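Local coordinates for protein putative glucarate dehydratase (Pseudomonas fluorescens, PDB 4IT1) that probably dehydrates D-glucarate to 5-dehydro-4-deoxy-D-glucarate with the help of magnesium, as a member of the mandelate racemase/muconate lactonizing enzyme family, at residues 159-167 and 390-398; 345-353 and 379-387. One frame throughout, in Å; residues are numbered along the deposited sequence.

Contact 1: 159-167 and 390-398; sequences AVRDEVPFS and VDGCVKITR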
ATOM      1  N   ALA A 159       4.091 -10.984 -10.985  1.00 54.46           N
ATOM      2  CA  ALA A 159       2.783 -11.564 -11.303  1.00 57.15           C
ATOM      3  C   ALA A 159       2.426 -12.780 -10.451  1.00 69.10           C
ATOM      4  O   ALA A 159       3.128 -13.792 -10.476  1.00 71.25           O
ATOM      5  CB  ALA A 159       2.700 -11.909 -12.787  1.00 58.80           C
ATOM      6  N   VAL A 160       1.330 -12.668  -9.701  1.00 67.21           N
ATOM      7  CA  VAL A 160       0.779 -13.782  -8.927  1.00 57.53           C
ATOM      8  C   VAL A 160       0.091 -14.780  -9.867  1.00 61.83           C
ATOM      9  O   VAL A 160       0.150 -15.995  -9.658  1.00 68.88           O
ATOM     10  CB  VAL A 160      -0.187 -13.289  -7.817  1.00 55.94           C
ATOM     11  CG1 VAL A 160      -0.924 -14.447  -7.150  1.00 57.31           C
ATOM     12  CG2 VAL A 160       0.572 -12.488  -6.770  1.00 53.83           C
ATOM     13  N   ARG A 161      -0.565 -14.250 -10.895  1.00 61.31           N
ATOM     14  CA  ARG A 161      -1.185 -15.046 -11.952  1.00 60.44           C
ATOM     15  C   ARG A 161      -0.740 -14.479 -13.308  1.00 69.36           C
ATOM     16  O   ARG A 161      -0.328 -13.315 -13.390  1.00 73.03           O
ATOM     17  CB  ARG A 161      -2.715 -15.044 -11.813  1.00 61.14           C
ATOM     18  CG  ARG A 161      -3.329 -13.645 -11.719  1.00 67.02           C
ATOM     19  CD  ARG A 161      -4.771 -13.642 -11.215  1.00 58.59           C
ATOM     20  NE  ARG A 161      -4.900 -14.018  -9.799  1.00 55.27           N
ATOM     21  CZ  ARG A 161      -4.536 -13.255  -8.768  1.00 55.07           C
ATOM     22  NH1 ARG A 161      -3.993 -12.055  -8.960  1.00 57.49           N
ATOM     23  NH2 ARG A 161      -4.704 -13.698  -7.531  1.00 50.36           N
ATOM     24  N   ASP A 162      -0.786 -15.313 -14.349  1.00 70.92           N
ATOM     25  CA  ASP A 162      -0.422 -14.911 -15.711  0.50 72.50           C
ATOM     26  C   ASP A 162      -1.669 -14.681 -16.564  1.00 70.46           C
ATOM     27  O   ASP A 162      -1.583 -14.269 -17.728  1.00 71.21           O
ATOM     28  CB  ASP A 162       0.507 -15.949 -16.364  0.50 70.20           C
ATOM     29  CG  ASP A 162      -0.045 -17.370 -16.297  0.50 66.25           C
ATOM     30  OD1 ASP A 162      -1.267 -17.558 -16.464  0.50 61.28           O
ATOM     31  OD2 ASP A 162       0.757 -18.307 -16.085  0.50 72.39           O
ATOM     32  N   GLU A 163      -2.825 -14.970 -15.975  1.00 69.69           N
ATOM     33  CA  GLU A 163      -4.115 -14.786 -16.619  1.00 65.53           C
ATOM     34  C   GLU A 163      -5.098 -14.169 -15.627  1.00 66.40           C
ATOM     35  O   GLU A 163      -5.190 -14.614 -14.478  1.00 60.66           O
ATOM     36  CB  GLU A 163      -4.651 -16.120 -17.120  1.00 68.85           C
ATOM     37  CG  GLU A 163      -3.917 -16.660 -18.333  1.00 88.68           C
ATOM     38  CD  GLU A 163      -4.668 -17.785 -19.016  1.00100.60           C
ATOM     39  OE1 GLU A 163      -5.688 -18.252 -18.464  1.00100.40           O
ATOM     40  OE2 GLU A 163      -4.236 -18.200 -20.111  1.00102.70           O
ATOM     41  N   VAL A 164      -5.824 -13.147 -16.076  1.00 64.92           N
ATOM     42  CA  VAL A 164      -6.793 -12.435 -15.238  1.00 57.82           C
ATOM     43  C   VAL A 164      -8.209 -12.689 -15.743  1.00 55.48           C
ATOM     44  O   VAL A 164      -8.538 -12.309 -16.869  1.00 53.75           O
ATOM     45  CB  VAL A 164      -6.516 -10.916 -15.203  1.00 59.79           C
ATOM     46  CG1 VAL A 164      -7.566 -10.200 -14.364  1.00 68.13           C
ATOM     47  CG2 VAL A 164      -5.120 -10.634 -14.657  1.00 64.76           C
ATOM     48  N   PRO A 165      -9.051 -13.342 -14.919  1.00 51.01           N
ATOM     49  CA  PRO A 165     -10.415 -13.668 -15.358  1.00 52.31           C
ATOM     50  C   PRO A 165     -11.322 -12.429 -15.434  1.00 62.03           C
ATOM     51  O   PRO A 165     -11.071 -11.431 -14.751  1.00 57.30           O
ATOM     52  CB  PRO A 165     -10.914 -14.650 -14.289  1.00 56.22           C
ATOM     53  CG  PRO A 165     -10.105 -14.341 -13.069  1.00 58.24           C
ATOM     54  CD  PRO A 165      -8.787 -13.770 -13.532  1.00 52.06           C
ATOM     55  N   PHE A 166     -12.345 -12.502 -16.282  1.00 60.32           N
ATOM     56  CA  PHE A 166     -13.301 -11.416 -16.467  1.00 56.59           C
ATOM     57  C   PHE A 166     -14.675 -11.996 -16.680  1.00 57.30           C
ATOM     58  O   PHE A 166     -14.809 -13.151 -17.081  1.00 68.59           O
ATOM     59  CB  PHE A 166     -12.936 -10.565 -17.681  1.00 51.56           C
ATOM     60  CG  PHE A 166     -11.881  -9.538 -17.409  1.00 54.73           C
ATOM     61  CD1 PHE A 166     -12.230  -8.264 -16.971  1.00 55.51           C
ATOM     62  CD2 PHE A 166     -10.536  -9.836 -17.602  1.00 50.54           C
ATOM     63  CE1 PHE A 166     -11.256  -7.307 -16.733  1.00 47.14           C
ATOM     64  CE2 PHE A 166      -9.556  -8.882 -17.360  1.00 49.41           C
ATOM     65  CZ  PHE A 166      -9.918  -7.615 -16.923  1.00 54.96           C
ATOM     66  N   SER A 167     -15.698 -11.192 -16.418  1.00 55.55           N
ATOM     67  CA  SER A 167     -17.064 -11.629 -16.654  1.00 52.94           C
ATOM     68  C   SER A 167     -17.599 -11.035 -17.944  1.00 50.53           C
ATOM     69  O   SER A 167     -16.977 -10.152 -18.555  1.00 50.03           O
ATOM     70  CB  SER A 167     -17.975 -11.274 -15.470  1.00 56.29           C
ATOM     71  OG  SER A 167     -17.919  -9.892 -15.172  1.00 70.84           O
ATOM     72  N   VAL A 390      -9.101 -14.723 -24.244  1.00 74.70           N
ATOM     73  CA  VAL A 390      -9.182 -16.160 -24.449  1.00 74.08           C
ATOM     74  C   VAL A 390      -9.573 -16.850 -23.149  1.00 71.69           C
ATOM     75  O   VAL A 390      -8.907 -16.681 -22.122  1.00 66.99           O
ATOM     76  CB  VAL A 390      -7.849 -16.759 -24.953  1.00 82.77           C
ATOM     77  CG1 VAL A 390      -8.127 -18.034 -25.735  1.00 67.93           C
ATOM     78  CG2 VAL A 390      -7.054 -15.757 -25.793  1.00 70.47           C
ATOM     79  N   ASP A 391     -10.650 -17.635 -23.221  1.00 78.99           N
ATOM     80  CA  ASP A 391     -11.216 -18.372 -22.079  1.00 92.30           C
ATOM     81  C   ASP A 391     -11.673 -17.436 -20.953  1.00 96.35           C
ATOM     82  O   ASP A 391     -11.629 -17.790 -19.769  1.00 91.80           O
ATOM     83  CB  ASP A 391     -10.242 -19.447 -21.562  1.00 98.42           C
ATOM     84  CG  ASP A 391      -9.882 -20.478 -22.626  1.00104.61           C
ATOM     85  OD1 ASP A 391     -10.798 -21.137 -23.172  1.00 94.29           O
ATOM     86  OD2 ASP A 391      -8.674 -20.634 -22.909  1.00104.64           O
ATOM     87  N   GLY A 392     -12.132 -16.249 -21.345  1.00 91.15           N
ATOM     88  CA  GLY A 392     -12.567 -15.224 -20.404  1.00 80.10           C
ATOM     89  C   GLY A 392     -11.427 -14.631 -19.602  1.00 67.26           C
ATOM     90  O   GLY A 392     -11.621 -14.223 -18.459  1.00 78.26           O
ATOM     91  N   CYS A 393     -10.241 -14.578 -20.205  1.00 61.20           N
ATOM     92  CA  CYS A 393      -9.050 -14.080 -19.526  1.00 56.52           C
ATOM     93  C   CYS A 393      -8.188 -13.190 -20.404  1.00 56.82           C
ATOM     94  O   CYS A 393      -8.267 -13.234 -21.630  1.00 53.14           O
ATOM     95  CB  CYS A 393      -8.185 -15.240 -19.016  1.00 66.70           C
ATOM     96  SG  CYS A 393      -8.779 -16.064 -17.522  1.00 69.13           S
ATOM     97  N   VAL A 394      -7.346 -12.405 -19.746  1.00 58.67           N
ATOM     98  CA  VAL A 394      -6.361 -11.567 -20.396  1.00 55.89           C
ATOM     99  C   VAL A 394      -4.977 -12.052 -19.965  1.00 67.80           C
ATOM    100  O   VAL A 394      -4.676 -12.116 -18.767  1.00 69.93           O
ATOM    101  CB  VAL A 394      -6.560 -10.086 -20.006  1.00 57.94           C
ATOM    102  CG1 VAL A 394      -5.442  -9.221 -20.548  1.00 54.25           C
ATOM    103  CG2 VAL A 394      -7.903  -9.573 -20.502  1.00 64.72           C
ATOM    104  N   LYS A 395      -4.147 -12.402 -20.949  1.00 76.68           N
ATOM    105  CA  LYS A 395      -2.791 -12.894 -20.704  1.00 70.50           C
ATOM    106  C   LYS A 395      -1.826 -11.789 -20.299  1.00 64.21           C
ATOM    107  O   LYS A 395      -1.749 -10.749 -20.956  1.00 54.25           O
ATOM    108  CB  LYS A 395      -2.238 -13.603 -21.948  1.00 76.23           C
ATOM    109  CG  LYS A 395      -2.348 -15.120 -21.933  1.00 90.21           C
ATOM    110  CD  LYS A 395      -3.642 -15.618 -22.560  1.00 93.97           C
ATOM    111  CE  LYS A 395      -3.470 -17.038 -23.082  1.00 88.48           C
ATOM    112  NZ  LYS A 395      -4.752 -17.647 -23.534  1.00 78.75           N
ATOM    113  N   ILE A 396      -1.083 -12.031 -19.222  1.00 56.05           N
ATOM    114  CA  ILE A 396       0.044 -11.178 -18.855  1.00 66.06           C
ATOM    115  C   ILE A 396       1.311 -11.825 -19.416  1.00 76.26           C
ATOM    116  O   ILE A 396       1.608 -12.986 -19.115  1.00 79.75           O
ATOM    117  CB  ILE A 396       0.161 -10.986 -17.318  1.00 63.31           C
ATOM    118  CG1 ILE A 396      -1.174 -10.532 -16.716  1.00 71.69           C
ATOM    119  CG2 ILE A 396       1.287 -10.017 -16.959  1.00 61.63           C
ATOM    120  CD1 ILE A 396      -1.685  -9.201 -17.234  1.00 71.61           C
ATOM    121  N   THR A 397       2.045 -11.072 -20.232  1.00 71.95           N
ATOM    122  CA  THR A 397       3.228 -11.599 -20.915  1.00 70.83           C
ATOM    123  C   THR A 397       4.520 -10.931 -20.441  1.00 72.13           C
ATOM    124  O   THR A 397       4.520 -10.159 -19.479  1.00 76.04           O
ATOM    125  CB  THR A 397       3.114 -11.476 -22.452  1.00 66.53           C
ATOM    126  OG1 THR A 397       3.434 -10.139 -22.863  1.00 67.13           O
ATOM    127  CG2 THR A 397       1.712 -11.850 -22.934  1.00 66.76           C
ATOM    128  N   ARG A 398       5.617 -11.240 -21.127  1.00 73.07           N
ATOM    129  CA  ARG A 398       6.928 -10.695 -20.786  1.00 80.39           C
ATOM    130  C   ARG A 398       7.245  -9.405 -21.552  1.00 74.12           C
ATOM    131  O   ARG A 398       8.297  -8.790 -21.327  1.00 69.29           O
ATOM    132  CB  ARG A 398       8.030 -11.751 -21.004  1.00 86.03           C
ATOM    133  CG  ARG A 398       7.996 -12.944 -20.047  1.00 74.40           C
ATOM    134  CD  ARG A 398       8.151 -12.536 -18.584  1.00 70.05           C
ATOM    135  NE  ARG A 398       9.311 -11.673 -18.353  1.00 65.37           N
ATOM    136  CZ  ARG A 398       9.606 -11.104 -17.186  1.00 70.19           C
ATOM    137  NH1 ARG A 398      10.682 -10.336 -17.072  1.00 66.09           N
ATOM    138  NH2 ARG A 398       8.823 -11.297 -16.131  1.00 71.57           N
TER
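Glu163, Val164 and Pro165 pair with Lys395, Val394 and Cys393; the short strand axes approach to 4.4 Å at 160°, which makes the pairing antiparallel. Val164 and Val394 form its hydrogen-bonded pair, with Val164 N to Val394 O and Val394 N to Val164 O both 3.1 Å. Bonding continues past each strand end. Ile396 N gives a nearly straight bond to Asp162 O (2.7 Å, 175° at the hydrogen), although the donor stands above the carbonyl plane. Phe166 N meets Gly392 O at 2.9 Å, nearly along the C=O axis. One face of the sheet carries Glu163, Pro165, Cys393 and Lys395. Glu163 has CG anti to its carbonyl carbon (chi1 -72°) and an extended chain beyond, which lays it alongside Lys395, pointing the same way. Its OE2 forms a salt bridge to Lys395 NZ at 3.5 Å and comes to 3.3 Å from Lys395 CE. Cys393 SG rests against the Pro165 backbone, 3.6 Å from Pro165 CA. On the other face, Val394 CG2 meets the Phe166 ring obliquely, 3.6 Å from CE2.

Helix 348-360 covers this second face: Phe166 touches Met354, and Ile396 touches His356 and Ala359. Farther out, Arg161 NH1 bonds to Val361 O, just beyond that helix. Strand 163-170 begins the run of parallel strands of the family's modified (β/α)7β barrel, and 393-395 adds an antiparallel neighbour at its start. The chemistry is thus divided: main-chain bonds set the register, a charged pair lies on one face, and apolar groups bind the other to the helix.

Contact 2: 345-353 and 379-387; sequences SHLGISLMA and EEVIKGGKL
A bend at chi2 (-76°) turns the Glu380 carboxylate back onto the start of helix 348-360, while Leu347, with CG anti to its carbonyl carbon (chi1 -62°), slides past it in the opposite direction. Glu380 OE1 accepts from Gly348 N at 2.7 Å through its syn lone pair, though the bond bends to 138° at the hydrogen. The other oxygen, OE2, is met on its anti side, tilted out of the carboxylate plane, by Val381 N at 3.1 Å, so both oxygens are tied and the carboxylate's rotation is restricted. OE1 also bonds to Tyr372 OH, the same hydroxyl that serves Leu387 N. A side chain on Gly348 would collide with Glu380 OE1 and Ile382 CD1, consistent with glycine at this place. An alanine here, in place of Glu380, is likely to leave Gly348 N and Tyr372 OH without their common partner.

Helix 348-360 follows strand 338-341, the seventh of the parallel barrel strands, and Leu347 is its N-cap residue. Glu69, from the antiparallel sheet of the N-terminal domain, accepts from Leu347 N and Ser350 N. Two carboxylates therefore gather at this helix start, where the helix dipole would probably stabilise their negative charge. The same domain supplies Ile33 and Ile55, which touch Leu347 and Ile349.

Leu347 CD2 lies 3.6 Å from Glu379 O, and Leu347 CD1 meets Val381 CG2 at 4.1 Å, the two side chains crossing at about a right angle. One turn along the helix, Met352 and Leu387 come tip to tip, with Met352 CE only 3.4 Å from Leu387 CD2, tighter than usual carbon packing.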
ATOM      1  N   SER A 345     -16.415   1.731 -20.151  1.00 56.55           N
ATOM      2  CA  SER A 345     -16.221   2.543 -21.368  1.00 63.62           C
ATOM      3  C   SER A 345     -14.756   2.896 -21.612  1.00 60.59           C
ATOM      4  O   SER A 345     -14.355   4.062 -21.549  1.00 55.15           O
ATOM      5  CB  SER A 345     -17.098   3.804 -21.344  1.00 64.33           C
ATOM      6  OG  SER A 345     -18.445   3.478 -21.643  1.00 72.88           O
ATOM      7  N   HIS A 346     -13.967   1.861 -21.890  1.00 66.47           N
ATOM      8  CA  HIS A 346     -12.516   1.979 -21.952  1.00 62.18           C
ATOM      9  C   HIS A 346     -11.958   1.231 -23.160  1.00 66.46           C
ATOM     10  O   HIS A 346     -12.654   0.431 -23.797  1.00 63.09           O
ATOM     11  CB  HIS A 346     -11.901   1.404 -20.674  1.00 61.12           C
ATOM     12  CG  HIS A 346     -12.140  -0.065 -20.514  1.00 66.80           C
ATOM     13  ND1 HIS A 346     -11.197  -1.011 -20.850  1.00 56.86           N
ATOM     14  CD2 HIS A 346     -13.232  -0.751 -20.099  1.00 65.45           C
ATOM     15  CE1 HIS A 346     -11.690  -2.215 -20.628  1.00 65.41           C
ATOM     16  NE2 HIS A 346     -12.923  -2.086 -20.174  1.00 65.76           N
ATOM     17  N   LEU A 347     -10.691   1.494 -23.457  1.00 67.01           N
ATOM     18  CA  LEU A 347      -9.990   0.778 -24.507  1.00 80.43           C
ATOM     19  C   LEU A 347      -8.900  -0.126 -23.933  1.00 84.37           C
ATOM     20  O   LEU A 347      -8.769  -0.269 -22.708  1.00 84.69           O
ATOM     21  CB  LEU A 347      -9.415   1.755 -25.538  1.00 73.17           C
ATOM     22  CG  LEU A 347     -10.426   2.619 -26.306  1.00 77.39           C
ATOM     23  CD1 LEU A 347      -9.690   3.582 -27.223  1.00 72.57           C
ATOM     24  CD2 LEU A 347     -11.434   1.794 -27.099  1.00 72.77           C
ATOM     25  N   GLY A 348      -8.126  -0.723 -24.834  1.00 74.05           N
ATOM     26  CA  GLY A 348      -7.113  -1.711 -24.494  1.00 64.20           C
ATOM     27  C   GLY A 348      -6.074  -1.277 -23.483  1.00 65.91           C
ATOM     28  O   GLY A 348      -5.624  -2.098 -22.677  1.00 55.40           O
ATOM     29  N   ILE A 349      -5.682  -0.001 -23.533  1.00 59.02           N
ATOM     30  CA  ILE A 349      -4.708   0.548 -22.589  1.00 55.82           C
ATOM     31  C   ILE A 349      -5.204   0.356 -21.149  1.00 70.75           C
ATOM     32  O   ILE A 349      -4.519  -0.254 -20.317  1.00 62.54           O
ATOM     33  CB  ILE A 349      -4.404   2.044 -22.849  1.00 57.07           C
ATOM     34  CG1 ILE A 349      -3.837   2.246 -24.261  1.00 62.20           C
ATOM     35  CG2 ILE A 349      -3.455   2.588 -21.786  1.00 53.64           C
ATOM     36  CD1 ILE A 349      -3.499   3.683 -24.610  1.00 58.50           C
ATOM     37  N   SER A 350      -6.401   0.861 -20.869  1.00 63.28           N
ATOM     38  CA  SER A 350      -7.019   0.681 -19.560  1.00 69.19           C
ATOM     39  C   SER A 350      -7.082  -0.797 -19.188  1.00 67.76           C
ATOM     40  O   SER A 350      -6.718  -1.181 -18.071  1.00 63.63           O
ATOM     41  CB  SER A 350      -8.420   1.304 -19.528  1.00 61.77           C
ATOM     42  OG  SER A 350      -8.342   2.715 -19.427  1.00 63.24           O
ATOM     43  N   LEU A 351      -7.526  -1.618 -20.139  1.00 56.46           N
ATOM     44  CA  LEU A 351      -7.694  -3.045 -19.914  1.00 62.21           C
ATOM     45  C   LEU A 351      -6.399  -3.675 -19.395  1.00 65.21           C
ATOM     46  O   LEU A 351      -6.439  -4.517 -18.500  1.00 71.07           O
ATOM     47  CB  LEU A 351      -8.179  -3.742 -21.190  1.00 60.90           C
ATOM     48  CG  LEU A 351      -8.594  -5.221 -21.141  1.00 65.03           C
ATOM     49  CD1 LEU A 351      -9.729  -5.484 -20.157  1.00 59.64           C
ATOM     50  CD2 LEU A 351      -8.971  -5.725 -22.529  1.00 62.37           C
ATOM     51  N   MET A 352      -5.261  -3.232 -19.924  1.00 59.69           N
ATOM     52  CA  MET A 352      -3.965  -3.799 -19.553  1.00 59.05           C
ATOM     53  C   MET A 352      -3.424  -3.287 -18.224  1.00 64.27           C
ATOM     54  O   MET A 352      -2.868  -4.069 -17.443  1.00 58.31           O
ATOM     55  CB  MET A 352      -2.923  -3.633 -20.673  1.00 64.02           C
ATOM     56  CG  MET A 352      -3.138  -4.568 -21.855  1.00 62.89           C
ATOM     57  SD  MET A 352      -3.206  -6.312 -21.388  1.00 74.14           S
ATOM     58  CE  MET A 352      -4.380  -6.925 -22.585  1.00 67.57           C
ATOM     59  N   ALA A 353      -3.566  -1.981 -17.977  1.00 56.90           N
ATOM     60  CA  ALA A 353      -3.190  -1.396 -16.689  1.00 53.44           C
ATOM     61  C   ALA A 353      -3.976  -2.092 -15.582  1.00 49.91           C
ATOM     62  O   ALA A 353      -3.409  -2.543 -14.586  1.00 52.86           O
ATOM     63  CB  ALA A 353      -3.461   0.098 -16.678  1.00 61.32           C
ATOM     64  N   GLU A 379     -12.419   0.218 -33.826  1.00 90.19           N
ATOM     65  CA  GLU A 379     -12.199   1.461 -33.084  1.00 85.60           C
ATOM     66  C   GLU A 379     -11.308   1.325 -31.853  1.00 80.79           C
ATOM     67  O   GLU A 379     -11.746   1.546 -30.722  1.00 92.48           O
ATOM     68  CB  GLU A 379     -13.536   2.137 -32.750  1.00 88.05           C
ATOM     69  CG  GLU A 379     -14.225   2.733 -33.974  1.00 94.80           C
ATOM     70  CD  GLU A 379     -15.469   3.539 -33.649  1.00102.36           C
ATOM     71  OE1 GLU A 379     -16.027   3.375 -32.544  1.00103.11           O
ATOM     72  OE2 GLU A 379     -15.897   4.335 -34.513  1.00107.51           O
ATOM     73  N   GLU A 380     -10.049   0.967 -32.101  1.00 69.38           N
ATOM     74  CA  GLU A 380      -9.002   0.946 -31.081  1.00 71.45           C
ATOM     75  C   GLU A 380      -7.899   1.931 -31.454  1.00 66.42           C
ATOM     76  O   GLU A 380      -7.826   2.369 -32.600  1.00 76.59           O
ATOM     77  CB  GLU A 380      -8.411  -0.461 -30.948  1.00 74.46           C
ATOM     78  CG  GLU A 380      -8.912  -1.255 -29.751  1.00 81.26           C
ATOM     79  CD  GLU A 380      -8.297  -0.813 -28.425  1.00 93.27           C
ATOM     80  OE1 GLU A 380      -8.766  -1.298 -27.374  1.00 85.84           O
ATOM     81  OE2 GLU A 380      -7.351   0.009 -28.416  1.00 88.52           O
ATOM     82  N   VAL A 381      -7.047   2.278 -30.495  1.00 57.91           N
ATOM     83  CA  VAL A 381      -5.902   3.153 -30.773  1.00 70.78           C
ATOM     84  C   VAL A 381      -4.566   2.407 -30.696  1.00 73.62           C
ATOM     85  O   VAL A 381      -3.493   3.024 -30.614  1.00 59.79           O
ATOM     86  CB  VAL A 381      -5.862   4.388 -29.842  1.00 72.82           C
ATOM     87  CG1 VAL A 381      -7.069   5.279 -30.090  1.00 86.37           C
ATOM     88  CG2 VAL A 381      -5.771   3.969 -28.379  1.00 67.28           C
ATOM     89  N   ILE A 382      -4.639   1.078 -30.721  1.00 75.79           N
ATOM     90  CA  ILE A 382      -3.440   0.241 -30.641  1.00 81.33           C
ATOM     91  C   ILE A 382      -3.257  -0.632 -31.884  1.00 81.69           C
ATOM     92  O   ILE A 382      -4.237  -1.053 -32.512  1.00 73.43           O
ATOM     93  CB  ILE A 382      -3.413  -0.632 -29.359  1.00 75.05           C
ATOM     94  CG1 ILE A 382      -4.696  -1.460 -29.235  1.00 71.47           C
ATOM     95  CG2 ILE A 382      -3.185   0.234 -28.125  1.00 68.95           C
ATOM     96  CD1 ILE A 382      -4.649  -2.524 -28.164  1.00 67.19           C
ATOM     97  N   LYS A 383      -1.995  -0.887 -32.231  1.00 87.84           N
ATOM     98  CA  LYS A 383      -1.654  -1.805 -33.316  1.00 81.28           C
ATOM     99  C   LYS A 383      -2.212  -3.196 -33.024  1.00 77.35           C
ATOM    100  O   LYS A 383      -2.117  -3.685 -31.895  1.00 72.59           O
ATOM    101  CB  LYS A 383      -0.137  -1.872 -33.511  1.00 85.54           C
ATOM    102  CG  LYS A 383       0.465  -0.633 -34.149  1.00 94.01           C
ATOM    103  CD  LYS A 383       1.838  -0.929 -34.734  1.00 99.92           C
ATOM    104  CE  LYS A 383       2.412   0.288 -35.441  1.00100.98           C
ATOM    105  NZ  LYS A 383       2.652   1.419 -34.501  1.00 98.91           N
ATOM    106  N   GLY A 384      -2.812  -3.811 -34.039  1.00 65.97           N
ATOM    107  CA  GLY A 384      -3.417  -5.131 -33.900  1.00 68.44           C
ATOM    108  C   GLY A 384      -4.916  -5.055 -33.696  1.00 67.39           C
ATOM    109  O   GLY A 384      -5.628  -6.050 -33.870  1.00 59.73           O
ATOM    110  N   GLY A 385      -5.394  -3.866 -33.336  1.00 78.16           N
ATOM    111  CA  GLY A 385      -6.810  -3.658 -33.034  1.00 74.92           C
ATOM    112  C   GLY A 385      -7.157  -4.200 -31.661  1.00 79.42           C
ATOM    113  O   GLY A 385      -6.363  -4.077 -30.718  1.00 64.99           O
ATOM    114  N   LYS A 386      -8.334  -4.819 -31.549  1.00 78.49           N
ATOM    115  CA  LYS A 386      -8.827  -5.304 -30.255  1.00 76.13           C
ATOM    116  C   LYS A 386      -7.998  -6.442 -29.654  1.00 81.58           C
ATOM    117  O   LYS A 386      -7.712  -7.449 -30.313  1.00 73.98           O
ATOM    118  CB  LYS A 386     -10.318  -5.669 -30.305  1.00 73.06           C
ATOM    119  CG  LYS A 386     -11.241  -4.471 -30.107  1.00 72.73           C
ATOM    120  CD  LYS A 386     -12.369  -4.758 -29.123  1.00 68.28           C
ATOM    121  CE  LYS A 386     -13.399  -5.719 -29.700  1.00 75.38           C
ATOM    122  NZ  LYS A 386     -14.585  -5.841 -28.809  1.00 68.25           N
ATOM    123  N   LEU A 387      -7.615  -6.246 -28.393  1.00 71.34           N
ATOM    124  CA  LEU A 387      -6.898  -7.234 -27.598  1.00 61.83           C
ATOM    125  C   LEU A 387      -7.672  -8.536 -27.452  1.00 65.66           C
ATOM    126  O   LEU A 387      -8.909  -8.525 -27.442  1.00 64.24           O
ATOM    127  CB  LEU A 387      -6.590  -6.662 -26.218  1.00 63.64           C
ATOM    128  CG  LEU A 387      -5.173  -6.140 -25.988  1.00 71.97           C
ATOM    129  CD1 LEU A 387      -4.410  -5.904 -27.288  1.00 73.52           C
ATOM    130  CD2 LEU A 387      -5.222  -4.888 -25.125  1.00 54.47           C
TER

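In the fold
From the N terminus, the chain first forms the antiparallel sheet 25-70, then reaches 159-167 and strand 163-170. It next runs through the parallel strands 212-215 to 338-341 before entering 345-353. After helix 348-360 it returns through 379-387, which closes the short loop of contact 2, 26 residues between nearest ends. Strand 393-395 follows and closes contact 1 across 223 residues, so the smaller loop sits within the larger and the two do not cross. Their centres are 15 Å apart, yet they touch: Val394 CG1 lies 3.2 Å from Met352 CE, and Phe166 CZ 3.9 Å from Leu351 CD1. Helix 348-360 thus lies between the strand pair of contact 1 and the N-terminal sheet.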